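Local coordinates for PilZ domain-containing protein (Legionella pneumophila subsp. pneumophila, PDB 4Q63) that is of uncharacterised function but, as a PilZ-like protein, may bind the second messenger cyclic-di-GMP, at residues Ile32-Ala37 against Lys87-Leu92. Sequence-based numbering, arbitrary orientation.
Sequences ISSNGA and KLFLVL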
ATOM      1  N   ILE A  32       3.560  -4.742   1.121  1.00 37.17           N
ATOM      2  CA  ILE A  32       3.568  -3.339   1.523  1.00 37.66           C
ATOM      3  C   ILE A  32       4.693  -3.040   2.503  1.00 36.71           C
ATOM      4  O   ILE A  32       5.060  -3.876   3.327  1.00 35.89           O
ATOM      5  CB  ILE A  32       2.197  -2.918   2.098  1.00 36.22           C
ATOM      6  CG1 ILE A  32       2.096  -1.390   2.224  1.00 34.49           C
ATOM      7  CG2 ILE A  32       1.922  -3.621   3.430  1.00 39.80           C
ATOM      8  CD1 ILE A  32       0.681  -0.914   2.436  1.00 36.80           C
ATOM      9  N   SER A  33       5.284  -1.861   2.359  1.00 36.93           N
ATOM     10  CA  SER A  33       6.224  -1.354   3.347  1.00 38.92           C
ATOM     11  C   SER A  33       5.820   0.090   3.625  1.00 39.38           C
ATOM     12  O   SER A  33       4.895   0.603   2.998  1.00 34.38           O
ATOM     13  CB  SER A  33       7.655  -1.416   2.826  1.00 39.61           C
ATOM     14  OG  SER A  33       7.893  -0.392   1.879  1.00 46.91           O
ATOM     15  N   SER A  34       6.501   0.746   4.556  1.00 40.82           N
ATOM     16  CA  SER A  34       6.170   2.131   4.872  1.00 39.84           C
ATOM     17  C   SER A  34       6.471   3.059   3.681  1.00 38.11           C
ATOM     18  O   SER A  34       5.924   4.148   3.588  1.00 37.97           O
ATOM     19  CB  SER A  34       6.918   2.602   6.128  1.00 40.27           C
ATOM     20  OG  SER A  34       8.318   2.522   5.935  1.00 43.48           O
ATOM     21  N   ASN A  35       7.309   2.610   2.753  1.00 32.13           N
ATOM     22  CA  ASN A  35       7.741   3.455   1.635  1.00 34.82           C
ATOM     23  C   ASN A  35       7.099   3.091   0.290  1.00 30.92           C
ATOM     24  O   ASN A  35       7.371   3.729  -0.740  1.00 29.56           O
ATOM     25  CB  ASN A  35       9.266   3.400   1.469  1.00 44.80           C
ATOM     26  CG  ASN A  35      10.014   4.095   2.589  1.00 58.48           C
ATOM     27  OD1 ASN A  35       9.495   4.998   3.239  1.00 63.47           O
ATOM     28  ND2 ASN A  35      11.258   3.678   2.812  1.00 68.35           N
ATOM     29  N   GLY A  36       6.270   2.060   0.282  1.00 31.74           N
ATOM     30  CA  GLY A  36       5.699   1.615  -0.977  1.00 38.42           C
ATOM     31  C   GLY A  36       4.971   0.289  -0.900  1.00 36.62           C
ATOM     32  O   GLY A  36       4.836  -0.291   0.176  1.00 34.72           O
ATOM     33  N   ALA A  37       4.516  -0.181  -2.056  1.00 35.69           N
ATOM     34  CA  ALA A  37       3.676  -1.364  -2.155  1.00 35.45           C
ATOM     35  C   ALA A  37       3.819  -2.013  -3.532  1.00 37.42           C
ATOM     36  O   ALA A  37       4.200  -1.357  -4.501  1.00 35.10           O
ATOM     37  CB  ALA A  37       2.217  -0.980  -1.938  1.00 31.69           C
ATOM     38  N   LYS A  87       3.458   7.806   9.484  1.00 44.81           N
ATOM     39  CA  LYS A  87       2.221   7.268  10.044  1.00 45.73           C
ATOM     40  C   LYS A  87       2.037   5.789   9.687  1.00 41.56           C
ATOM     41  O   LYS A  87       1.694   4.962  10.540  1.00 40.69           O
ATOM     42  CB  LYS A  87       1.003   8.064   9.566  1.00 50.48           C
ATOM     43  CG  LYS A  87       0.688   9.316  10.364  0.54 62.27           C
ATOM     44  CD  LYS A  87      -0.710   9.832  10.017  0.80 69.62           C
ATOM     45  CE  LYS A  87      -1.755   8.727  10.177  0.86 73.18           C
ATOM     46  NZ  LYS A  87      -2.754   8.714   9.068  1.00 72.00           N
ATOM     47  N   LEU A  88       2.241   5.473   8.415  1.00 37.54           N
ATOM     48  CA  LEU A  88       2.110   4.110   7.925  1.00 37.31           C
ATOM     49  C   LEU A  88       3.057   3.140   8.631  1.00 41.85           C
ATOM     50  O   LEU A  88       2.681   2.013   8.967  1.00 42.46           O
ATOM     51  CB  LEU A  88       2.383   4.066   6.419  1.00 34.71           C
ATOM     52  CG  LEU A  88       2.228   2.674   5.818  1.00 33.64           C
ATOM     53  CD1 LEU A  88       0.820   2.144   6.152  1.00 35.86           C
ATOM     54  CD2 LEU A  88       2.466   2.703   4.317  1.00 30.83           C
ATOM     55  N   PHE A  89       4.291   3.580   8.827  1.00 41.94           N
ATOM     56  CA  PHE A  89       5.290   2.783   9.513  1.00 43.47           C
ATOM     57  C   PHE A  89       4.788   2.267  10.856  1.00 42.95           C
ATOM     58  O   PHE A  89       4.944   1.090  11.172  1.00 46.60           O
ATOM     59  CB  PHE A  89       6.555   3.608   9.733  1.00 45.86           C
ATOM     60  CG  PHE A  89       7.574   2.926  10.603  1.00 53.84           C
ATOM     61  CD1 PHE A  89       8.408   1.954  10.082  1.00 56.80           C
ATOM     62  CD2 PHE A  89       7.685   3.247  11.947  1.00 62.22           C
ATOM     63  CE1 PHE A  89       9.347   1.323  10.883  1.00 62.80           C
ATOM     64  CE2 PHE A  89       8.622   2.617  12.753  1.00 68.12           C
ATOM     65  CZ  PHE A  89       9.453   1.656  12.218  1.00 66.41           C
ATOM     66  N   LEU A  90       4.187   3.151  11.643  1.00 46.73           N
ATOM     67  CA  LEU A  90       3.703   2.780  12.968  1.00 50.44           C
ATOM     68  C   LEU A  90       2.552   1.777  12.919  1.00 47.47           C
ATOM     69  O   LEU A  90       2.432   0.922  13.792  1.00 45.81           O
ATOM     70  CB  LEU A  90       3.292   4.025  13.745  1.00 55.53           C
ATOM     71  CG  LEU A  90       4.460   4.951  14.085  1.00 60.16           C
ATOM     72  CD1 LEU A  90       3.998   6.128  14.920  1.00 63.78           C
ATOM     73  CD2 LEU A  90       5.552   4.176  14.815  1.00 65.65           C
ATOM     74  N   VAL A  91       1.709   1.882  11.895  1.00 44.13           N
ATOM     75  CA  VAL A  91       0.585   0.963  11.733  1.00 43.30           C
ATOM     76  C   VAL A  91       1.114  -0.416  11.326  1.00 38.60           C
ATOM     77  O   VAL A  91       0.674  -1.448  11.833  1.00 41.91           O
ATOM     78  CB  VAL A  91      -0.414   1.483  10.674  1.00 48.53           C
ATOM     79  CG1 VAL A  91      -1.537   0.466  10.443  1.00 49.43           C
ATOM     80  CG2 VAL A  91      -0.989   2.818  11.107  1.00 54.81           C
ATOM     81  N   LEU A  92       2.068  -0.421  10.411  1.00 40.40           N
ATOM     82  CA  LEU A  92       2.705  -1.659   9.975  1.00 39.58           C
ATOM     83  C   LEU A  92       3.480  -2.337  11.092  1.00 44.10           C
ATOM     84  O   LEU A  92       3.492  -3.561  11.183  1.00 48.52           O
ATOM     85  CB  LEU A  92       3.632  -1.388   8.792  1.00 38.87           C
ATOM     86  CG  LEU A  92       2.885  -0.977   7.525  1.00 41.42           C
ATOM     87  CD1 LEU A  92       3.886  -0.672   6.425  1.00 33.84           C
ATOM     88  CD2 LEU A  92       1.872  -2.049   7.090  1.00 41.19           C
TER
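Leu88 and Leu92 start toward the turn between the two strands with different first torsions: Leu88 CG is anti to its backbone N (chi1 -178°), whereas Leu92 CG is anti to its carbonyl carbon (chi1 -67°). One helical turn apart, both residues send a methyl against the backbone that runs from Ser33 into Ser34. Leu88 CD2 lies 3.5 Å from Ser33 O and also touches Ser34 CA. Leu92 CD1 rests on the peptide link itself, 3.5 Å from Ser34 N and equally near Ser33 C. The Leu92 and Ile32 side chains run at a slant to each other, and Leu92 CD2 meets Ile32 CG2 at 4.0 Å. Ser34 sits closest to the helix backbone, its CB 3.8 Å from Phe89 CB, and its OG lies at the edge of the Phe89 ring, near the ring plane. No hydrogen bond spans the contact, and Ser34 O is buried by it with no polar partner in the model.

The bend is a type I turn from Ser33 to Gly36 that closes the hairpin of strands 25-33 and 36-40. Ser33 N donates to Gly36 O, and an ST turn adds a bond from Asn35 N to Ser33 OG (3.2 Å). In this PilZ-like fold the curled antiparallel sheet is followed by helix 82-100, and the contact packs that helix onto the hairpin end. Leu54 touches both Ile32 and Leu88, continuing the apolar layer onto strand 49-56, and Phe79 of strand 74-79 also packs on Leu88. On the N-terminal side, Tyr9 touches Ser34 and sets its ring against that of Phe89, with the planes about 30° apart.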